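Local coordinates for dihydrophenazinedicarboxylate synthase (Burkholderia, PDB 4HMW), which catalyses several FMN-dependent, oxygen-consuming oxidations in the terminal steps of phenazine biosynthesis, at residues B[90-102]-B[109-121]. Numbering follows the deposited sequence. Where two conformers were deposited one is given.
Sequences RELTETGWASGLL and QQIMISGQAVPLE. With FMN (flavin mononucleotide), chain C.
Strands 97-104 and 109-119 are the two arms of an antiparallel beta hairpin, here paired from Trp97 opposite Gln116 to Leu102 opposite Ile111. Three hydrogen-bonded pairs, Ala98 with Gly115, Gly100 with Ile113 and Leu102 with Ile111, each exchange two N-H...O bonds; the shortest runs from Gly100 N to Ile113 O (2.7 Å). At the end away from the hairpin turn the pairing fades into a weak bond from Ala117 N to Gly96 O, where Gly96, with positive phi, ends helix 87-95 and starts the turn into the strand. That helix leans on the hairpin through Leu92, whose CD2 touches Ala117 CB at 3.6 Å. On the other side of the sheet from Leu92, Trp97 and Gln116 run alongside each other: the glutamine lies over one face of the benzene part of the indole, with CG 3.7 Å from Trp97 CE3, and the amide plane is turned 53° from the ring.

Ser99, Leu101, Met112 and Ser114 share the face met by the second subunit. Ser99 OG, anti to its own N (chi1 -179°), lies 3.0 Å from Ser114 OG in the conformer given for Ser114; Ser65 OG of the second subunit bonds to Ser99 OG, and Ile63 O of that subunit to Ser114 OG. Leu101 CD1 packs 4.1 Å from Met112 CB and also comes within 3.8 Å of Gln110 OE1. An extended chain beyond CG carries the Gln110 amide to the ribityl chain of FMN, where NE2 donates a nearly straight bond (171°) to O2' at 2.9 Å. OE1 meanwhile accepts from Val67 N of the second subunit, so both ends of the amide are held and its flip is fixed. The same FMN is bound by Arg66 and Lys88 of that subunit, the shared, interfacial flavin site characteristic of dimeric pyridoxamine 5'-phosphate oxidase-family proteins.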
ATOM      1  N   ARG B  90     -12.056  12.225   5.225  1.00 22.64           N
ATOM      2  CA  ARG B  90     -12.640  12.262   6.558  1.00 25.21           C
ATOM      3  C   ARG B  90     -11.647  11.703   7.567  1.00 24.14           C
ATOM      4  O   ARG B  90     -11.487  12.263   8.666  1.00 26.13           O
ATOM      5  CB  ARG B  90     -13.962  11.510   6.577  1.00 29.03           C
ATOM      6  CG  ARG B  90     -15.043  12.172   5.695  1.00 36.94           C
ATOM      7  CD  ARG B  90     -16.407  11.464   5.718  1.00 44.45           C
ATOM      8  NE  ARG B  90     -16.313  10.051   5.313  1.00 50.54           N
ATOM      9  CZ  ARG B  90     -16.170   9.040   6.178  1.00 53.19           C
ATOM     10  NH1 ARG B  90     -16.106   9.291   7.488  1.00 55.06           N
ATOM     11  NH2 ARG B  90     -16.088   7.781   5.748  1.00 52.00           N
ATOM     12  N   GLU B  91     -10.956  10.619   7.206  1.00 22.80           N
ATOM     13  CA  GLU B  91     -10.010  10.011   8.159  1.00 21.76           C
ATOM     14  C   GLU B  91      -8.824  10.947   8.440  1.00 24.04           C
ATOM     15  O   GLU B  91      -8.385  11.073   9.597  1.00 26.78           O
ATOM     16  CB  GLU B  91      -9.567   8.609   7.676  1.00 20.98           C
ATOM     17  CG  GLU B  91     -10.732   7.597   7.830  1.00 23.10           C
ATOM     18  CD  GLU B  91     -10.470   6.163   7.388  1.00 27.29           C
ATOM     19  OE1 GLU B  91      -9.335   5.820   7.014  1.00 25.76           O
ATOM     20  OE2 GLU B  91     -11.450   5.363   7.433  1.00 29.25           O
ATOM     21  N   LEU B  92      -8.298  11.592   7.397  1.00 24.83           N
ATOM     22  CA  LEU B  92      -7.228  12.559   7.578  1.00 26.75           C
ATOM     23  C   LEU B  92      -7.648  13.695   8.500  1.00 29.46           C
ATOM     24  O   LEU B  92      -6.866  14.142   9.323  1.00 30.95           O
ATOM     25  CB  LEU B  92      -6.800  13.140   6.235  1.00 27.77           C
ATOM     26  CG  LEU B  92      -5.989  12.136   5.406  1.00 27.30           C
ATOM     27  CD1 LEU B  92      -5.756  12.659   3.989  1.00 27.55           C
ATOM     28  CD2 LEU B  92      -4.664  11.846   6.079  1.00 27.81           C
ATOM     29  N   THR B  93      -8.872  14.171   8.349  1.00 30.82           N
ATOM     30  CA  THR B  93      -9.367  15.232   9.220  1.00 33.97           C
ATOM     31  C   THR B  93      -9.471  14.758  10.668  1.00 33.78           C
ATOM     32  O   THR B  93      -9.166  15.524  11.597  1.00 35.50           O
ATOM     33  CB  THR B  93     -10.753  15.704   8.779  1.00 36.65           C
ATOM     34  OG1 THR B  93     -10.681  16.171   7.432  1.00 37.43           O
ATOM     35  CG2 THR B  93     -11.257  16.820   9.678  1.00 38.43           C
ATOM     36  N   GLU B  94      -9.915  13.515  10.854  1.00 30.42           N
ATOM     37  CA  GLU B  94     -10.118  12.944  12.196  1.00 31.62           C
ATOM     38  C   GLU B  94      -8.816  12.702  12.942  1.00 29.43           C
ATOM     39  O   GLU B  94      -8.693  13.028  14.116  1.00 30.44           O
ATOM     40  CB  GLU B  94     -10.830  11.588  12.126  1.00 34.72           C
ATOM     41  CG  GLU B  94     -12.275  11.654  11.755  1.00 39.66           C
ATOM     42  CD  GLU B  94     -12.973  10.295  11.626  1.00 43.81           C
ATOM     43  OE1 GLU B  94     -14.230  10.316  11.489  1.00 46.21           O
ATOM     44  OE2 GLU B  94     -12.302   9.225  11.645  1.00 44.11           O
ATOM     45  N   THR B  95      -7.854  12.081  12.263  1.00 26.14           N
ATOM     46  CA  THR B  95      -6.700  11.528  12.958  1.00 25.32           C
ATOM     47  C   THR B  95      -5.334  12.041  12.463  1.00 25.68           C
ATOM     48  O   THR B  95      -4.329  11.874  13.159  1.00 28.46           O
ATOM     49  CB  THR B  95      -6.655   9.998  12.861  1.00 25.32           C
ATOM     50  OG1 THR B  95      -6.653   9.610  11.475  1.00 25.38           O
ATOM     51  CG2 THR B  95      -7.830   9.365  13.586  1.00 26.59           C
ATOM     52  N   GLY B  96      -5.287  12.612  11.265  1.00 25.18           N
ATOM     53  CA  GLY B  96      -4.065  13.238  10.744  1.00 24.03           C
ATOM     54  C   GLY B  96      -2.958  12.326  10.214  1.00 22.92           C
ATOM     55  O   GLY B  96      -2.353  12.618   9.174  1.00 20.87           O
ATOM     56  N   TRP B  97      -2.669  11.254  10.943  1.00 20.86           N
ATOM     57  CA  TRP B  97      -1.574  10.362  10.570  1.00 20.34           C
ATOM     58  C   TRP B  97      -1.884   9.651   9.252  1.00 19.54           C
ATOM     59  O   TRP B  97      -3.040   9.275   8.965  1.00 19.88           O
ATOM     60  CB  TRP B  97      -1.329   9.326  11.661  1.00 23.01           C
ATOM     61  CG  TRP B  97      -1.009   9.814  13.043  1.00 21.76           C
ATOM     62  CD1 TRP B  97      -1.822   9.671  14.142  1.00 23.23           C
ATOM     63  CD2 TRP B  97       0.176  10.491  13.509  1.00 23.21           C
ATOM     64  NE1 TRP B  97      -1.205  10.191  15.254  1.00 24.47           N
ATOM     65  CE2 TRP B  97       0.008  10.716  14.898  1.00 23.94           C
ATOM     66  CE3 TRP B  97       1.358  10.922  12.904  1.00 22.37           C
ATOM     67  CZ2 TRP B  97       0.984  11.346  15.684  1.00 23.27           C
ATOM     68  CZ3 TRP B  97       2.332  11.559  13.692  1.00 20.64           C
ATOM     69  CH2 TRP B  97       2.120  11.779  15.060  1.00 21.45           C
ATOM     70  N   ALA B  98      -0.853   9.474   8.434  1.00 16.80           N
ATOM     71  CA  ALA B  98      -0.978   8.695   7.209  1.00 16.90           C
ATOM     72  C   ALA B  98       0.337   8.017   6.889  1.00 15.22           C
ATOM     73  O   ALA B  98       1.416   8.445   7.331  1.00 15.57           O
ATOM     74  CB  ALA B  98      -1.396   9.548   6.062  1.00 18.88           C
ATOM     75  N   SER B  99       0.257   6.991   6.052  1.00 14.79           N
ATOM     76  CA  SER B  99       1.472   6.320   5.588  1.00 14.41           C
ATOM     77  C   SER B  99       1.289   6.002   4.132  1.00 15.93           C
ATOM     78  O   SER B  99       0.223   5.571   3.727  1.00 19.47           O
ATOM     79  CB  SER B  99       1.698   5.035   6.383  1.00 16.92           C
ATOM     80  OG  SER B  99       2.888   4.396   5.955  1.00 17.01           O
ATOM     81  N   GLY B 100       2.329   6.220   3.343  1.00 14.37           N
ATOM     82  CA  GLY B 100       2.274   5.895   1.935  1.00 13.17           C
ATOM     83  C   GLY B 100       3.373   4.914   1.576  1.00 14.29           C
ATOM     84  O   GLY B 100       4.450   5.018   2.105  1.00 15.03           O
ATOM     85  N   LEU B 101       3.089   3.969   0.677  1.00 11.08           N
ATOM     86  CA  LEU B 101       4.081   2.983   0.276  1.00  8.93           C
ATOM     87  C   LEU B 101       4.204   2.974  -1.234  1.00 10.42           C
ATOM     88  O   LEU B 101       3.207   2.844  -1.944  1.00 12.74           O
ATOM     89  CB  LEU B 101       3.662   1.589   0.786  1.00  9.17           C
ATOM     90  CG  LEU B 101       4.680   0.462   0.528  1.00 11.55           C
ATOM     91  CD1 LEU B 101       5.911   0.705   1.376  1.00 13.82           C
ATOM     92  CD2 LEU B 101       4.062  -0.918   0.833  1.00 13.03           C
ATOM     93  N   LEU B 102       5.431   3.093  -1.723  1.00 10.60           N
ATOM     94  CA  LEU B 102       5.759   2.883  -3.152  1.00 10.81           C
ATOM     95  C   LEU B 102       6.459   1.554  -3.278  1.00 12.52           C
ATOM     96  O   LEU B 102       7.268   1.196  -2.417  1.00 12.87           O
ATOM     97  CB  LEU B 102       6.711   3.976  -3.653  1.00 12.84           C
ATOM     98  CG  LEU B 102       6.214   5.408  -3.620  1.00 13.07           C
ATOM     99  CD1 LEU B 102       7.303   6.456  -3.988  1.00 15.73           C
ATOM    100  CD2 LEU B 102       5.015   5.525  -4.545  1.00 16.23           C
ATOM    101  N   GLN B 109      12.436  -2.306  -5.255  1.00 10.82           N
ATOM    102  CA  GLN B 109      12.559  -1.211  -4.283  1.00 11.95           C
ATOM    103  C   GLN B 109      11.217  -0.842  -3.682  1.00 11.46           C
ATOM    104  O   GLN B 109      10.187  -0.846  -4.351  1.00 11.84           O
ATOM    105  CB  GLN B 109      13.178   0.064  -4.938  1.00 10.92           C
ATOM    106  CG  GLN B 109      14.644  -0.078  -5.278  1.00 12.98           C
ATOM    107  CD  GLN B 109      15.123   1.081  -6.137  1.00 13.53           C
ATOM    108  OE1 GLN B 109      14.631   1.313  -7.245  1.00 14.12           O
ATOM    109  NE2 GLN B 109      16.107   1.800  -5.648  1.00 15.46           N
ATOM    110  N   GLN B 110      11.233  -0.537  -2.402  1.00 10.50           N
ATOM    111  CA  GLN B 110      10.042   0.036  -1.788  1.00 14.09           C
ATOM    112  C   GLN B 110      10.456   1.282  -0.985  1.00 13.33           C
ATOM    113  O   GLN B 110      11.590   1.410  -0.538  1.00 12.41           O
ATOM    114  CB  GLN B 110       9.205  -0.971  -0.965  1.00 19.09           C
ATOM    115  CG  GLN B 110       9.894  -1.656   0.056  1.00 20.83           C
ATOM    116  CD  GLN B 110       9.063  -2.689   0.874  1.00 16.00           C
ATOM    117  OE1 GLN B 110       7.881  -2.517   1.184  1.00 13.43           O
ATOM    118  NE2 GLN B 110       9.740  -3.750   1.268  1.00 16.64           N
ATOM    119  N   ILE B 111       9.522   2.220  -0.869  1.00 11.80           N
ATOM    120  CA  ILE B 111       9.728   3.387  -0.040  1.00 11.76           C
ATOM    121  C   ILE B 111       8.503   3.598   0.804  1.00 10.37           C
ATOM    122  O   ILE B 111       7.387   3.657   0.302  1.00 10.87           O
ATOM    123  CB  ILE B 111       9.979   4.682  -0.858  1.00 12.10           C
ATOM    124  CG1 ILE B 111      11.089   4.469  -1.895  1.00 13.18           C
ATOM    125  CG2 ILE B 111      10.343   5.817   0.085  1.00 13.38           C
ATOM    126  CD1 ILE B 111      11.322   5.723  -2.804  1.00 17.87           C
ATOM    127  N   MET B 112       8.713   3.718   2.100  1.00 13.63           N
ATOM    128  CA  MET B 112       7.628   3.952   3.055  0.56 14.09           C
ATOM    129  C   MET B 112       7.747   5.371   3.555  1.00 14.24           C
ATOM    130  O   MET B 112       8.829   5.779   3.960  1.00 15.32           O
ATOM    131  CB  MET B 112       7.754   3.043   4.253  0.56 13.03           C
ATOM    132  CG  MET B 112       6.662   3.273   5.267  0.56 13.97           C
ATOM    133  SD  MET B 112       6.933   2.564   6.891  0.56 13.85           S
ATOM    134  CE  MET B 112       8.050   3.800   7.577  0.56 15.02           C
ATOM    135  N   ILE B 113       6.638   6.111   3.522  1.00 15.68           N
ATOM    136  CA  ILE B 113       6.596   7.511   3.948  1.00 17.77           C
ATOM    137  C   ILE B 113       5.518   7.607   4.994  1.00 19.42           C
ATOM    138  O   ILE B 113       4.345   7.448   4.694  1.00 24.56           O
ATOM    139  CB  ILE B 113       6.260   8.422   2.750  1.00 21.85           C
ATOM    140  CG1 ILE B 113       7.222   8.124   1.592  1.00 23.11           C
ATOM    141  CG2 ILE B 113       6.311   9.916   3.098  1.00 24.69           C
ATOM    142  CD1 ILE B 113       6.747   8.598   0.229  1.00 26.63           C
ATOM    143  N   SER B 114       5.891   7.812   6.244  1.00 18.43           N
ATOM    144  CA  SER B 114       4.897   7.936   7.302  0.58 19.06           C
ATOM    145  C   SER B 114       4.939   9.333   7.871  1.00 17.88           C
ATOM    146  O   SER B 114       6.008   9.853   8.176  1.00 16.98           O
ATOM    147  CB  SER B 114       5.145   6.911   8.395  0.58 21.22           C
ATOM    148  OG  SER B 114       4.765   5.627   7.954  0.58 21.83           O
ATOM    149  N   GLY B 115       3.763   9.945   7.991  1.00 15.64           N
ATOM    150  CA  GLY B 115       3.714  11.315   8.405  1.00 17.13           C
ATOM    151  C   GLY B 115       2.316  11.795   8.689  1.00 17.59           C
ATOM    152  O   GLY B 115       1.453  11.033   9.129  1.00 16.74           O
ATOM    153  N   GLN B 116       2.136  13.094   8.494  1.00 16.65           N
ATOM    154  CA  GLN B 116       0.837  13.731   8.562  1.00 20.19           C
ATOM    155  C   GLN B 116       0.526  14.425   7.247  1.00 21.87           C
ATOM    156  O   GLN B 116       1.416  14.937   6.572  1.00 23.48           O
ATOM    157  CB  GLN B 116       0.831  14.733   9.704  1.00 19.90           C
ATOM    158  CG  GLN B 116       0.837  14.077  11.074  1.00 21.32           C
ATOM    159  CD  GLN B 116       0.893  15.096  12.189  1.00 22.98           C
ATOM    160  OE1 GLN B 116      -0.093  15.804  12.455  1.00 24.51           O
ATOM    161  NE2 GLN B 116       2.054  15.205  12.826  1.00 23.48           N
ATOM    162  N   ALA B 117      -0.750  14.416   6.877  1.00 23.20           N
ATOM    163  CA  ALA B 117      -1.182  15.085   5.669  1.00 26.22           C
ATOM    164  C   ALA B 117      -1.621  16.491   6.007  1.00 27.22           C
ATOM    165  O   ALA B 117      -2.532  16.682   6.784  1.00 29.73           O
ATOM    166  CB  ALA B 117      -2.328  14.322   5.044  1.00 28.79           C
ATOM    167  N   VAL B 118      -0.929  17.476   5.471  1.00 25.96           N
ATOM    168  CA  VAL B 118      -1.228  18.874   5.785  1.00 29.90           C
ATOM    169  C   VAL B 118      -2.015  19.489   4.639  1.00 28.75           C
ATOM    170  O   VAL B 118      -1.591  19.460   3.488  1.00 27.76           O
ATOM    171  CB  VAL B 118       0.069  19.655   5.987  1.00 31.72           C
ATOM    172  CG1 VAL B 118      -0.209  21.141   6.280  1.00 34.27           C
ATOM    173  CG2 VAL B 118       0.871  19.027   7.133  1.00 33.01           C
ATOM    174  N   PRO B 119      -3.177  20.065   4.945  1.00 28.72           N
ATOM    175  CA  PRO B 119      -3.946  20.620   3.825  1.00 29.30           C
ATOM    176  C   PRO B 119      -3.206  21.773   3.166  1.00 27.81           C
ATOM    177  O   PRO B 119      -2.627  22.572   3.898  1.00 27.45           O
ATOM    178  CB  PRO B 119      -5.234  21.144   4.506  1.00 31.06           C
ATOM    179  CG  PRO B 119      -5.350  20.344   5.749  1.00 31.47           C
ATOM    180  CD  PRO B 119      -3.929  20.093   6.215  1.00 30.32           C
ATOM    181  N   LEU B 120      -3.243  21.871   1.837  1.00 28.42           N
ATOM    182  CA  LEU B 120      -2.696  23.025   1.127  1.00 28.68           C
ATOM    183  C   LEU B 120      -3.589  24.260   1.258  1.00 31.59           C
ATOM    184  O   LEU B 120      -4.743  24.146   1.638  1.00 31.12           O
ATOM    185  CB  LEU B 120      -2.544  22.704  -0.353  1.00 27.71           C
ATOM    186  CG  LEU B 120      -1.666  21.473  -0.633  1.00 25.98           C
ATOM    187  CD1 LEU B 120      -1.494  21.269  -2.113  1.00 25.91           C
ATOM    188  CD2 LEU B 120      -0.332  21.638  -0.005  1.00 28.55           C
ATOM    189  N   GLU B 121      -3.024  25.413   0.913  1.00 35.16           N
ATOM    190  CA  GLU B 121      -3.757  26.680   0.893  1.00 39.05           C
ATOM    191  C   GLU B 121      -4.725  26.697  -0.285  1.00 39.84           C
ATOM    192  O   GLU B 121      -4.562  25.940  -1.233  1.00 38.44           O
ATOM    193  CB  GLU B 121      -2.800  27.879   0.797  1.00 41.96           C
ATOM    194  CG  GLU B 121      -1.762  27.942   1.908  1.00 45.43           C
ATOM    195  CD  GLU B 121      -2.386  28.060   3.297  1.00 49.69           C
ATOM    196  OE1 GLU B 121      -3.326  28.862   3.476  1.00 50.27           O
ATOM    197  OE2 GLU B 121      -1.939  27.329   4.216  1.00 52.72           O
TER
HETATM  198  N1  FMN C 301       8.293  -9.529   4.997  1.00 13.47           N
HETATM  199  C2  FMN C 301       7.713 -10.476   5.795  1.00 14.23           C
HETATM  200  O2  FMN C 301       7.902 -10.471   6.998  1.00 14.93           O
HETATM  201  N3  FMN C 301       6.871 -11.407   5.248  1.00 13.55           N
HETATM  202  C4  FMN C 301       6.653 -11.441   3.892  1.00 13.83           C
HETATM  203  O4  FMN C 301       5.885 -12.309   3.432  1.00 16.82           O
HETATM  204  C4A FMN C 301       7.262 -10.500   3.072  1.00 12.47           C
HETATM  205  N5  FMN C 301       7.083 -10.537   1.699  1.00 13.19           N
HETATM  206  C5A FMN C 301       7.685  -9.545   0.920  1.00 12.31           C
HETATM  207  C6  FMN C 301       7.479  -9.560  -0.443  1.00 14.00           C
HETATM  208  C7  FMN C 301       8.033  -8.581  -1.243  1.00 14.23           C
HETATM  209  C7M FMN C 301       7.781  -8.642  -2.708  1.00 17.74           C
HETATM  210  C8  FMN C 301       8.838  -7.597  -0.681  1.00 12.62           C
HETATM  211  C8M FMN C 301       9.433  -6.517  -1.523  1.00 14.77           C
HETATM  212  C9  FMN C 301       9.045  -7.577   0.685  1.00 12.18           C
HETATM  213  C9A FMN C 301       8.507  -8.575   1.489  1.00 12.53           C
HETATM  214  N10 FMN C 301       8.720  -8.595   2.892  1.00 10.80           N
HETATM  215  C10 FMN C 301       8.096  -9.554   3.649  1.00 12.11           C
HETATM  216  C1' FMN C 301       9.571  -7.614   3.615  1.00 11.55           C
HETATM  217  C2' FMN C 301       8.739  -6.447   4.153  1.00 12.22           C
HETATM  218  O2' FMN C 301       8.360  -5.542   3.106  1.00 12.24           O
HETATM  219  C3' FMN C 301       9.476  -5.659   5.237  1.00 12.02           C
HETATM  220  O3' FMN C 301      10.696  -5.202   4.693  1.00 12.97           O
HETATM  221  C4' FMN C 301       9.698  -6.504   6.506  1.00 12.70           C
HETATM  222  O4' FMN C 301       8.636  -7.428   6.651  1.00 12.45           O
HETATM  223  C5' FMN C 301       9.910  -5.633   7.733  1.00 11.18           C
HETATM  224  O5' FMN C 301       8.826  -4.743   7.895  1.00 13.26           O
HETATM  225  P   FMN C 301       8.606  -3.943   9.260  1.00 13.61           P
HETATM  226  O1P FMN C 301       8.092  -4.920  10.301  1.00 14.09           O
HETATM  227  O2P FMN C 301       9.963  -3.365   9.687  1.00 13.39           O
HETATM  228  O3P FMN C 301       7.566  -2.922   8.948  1.00 14.87           O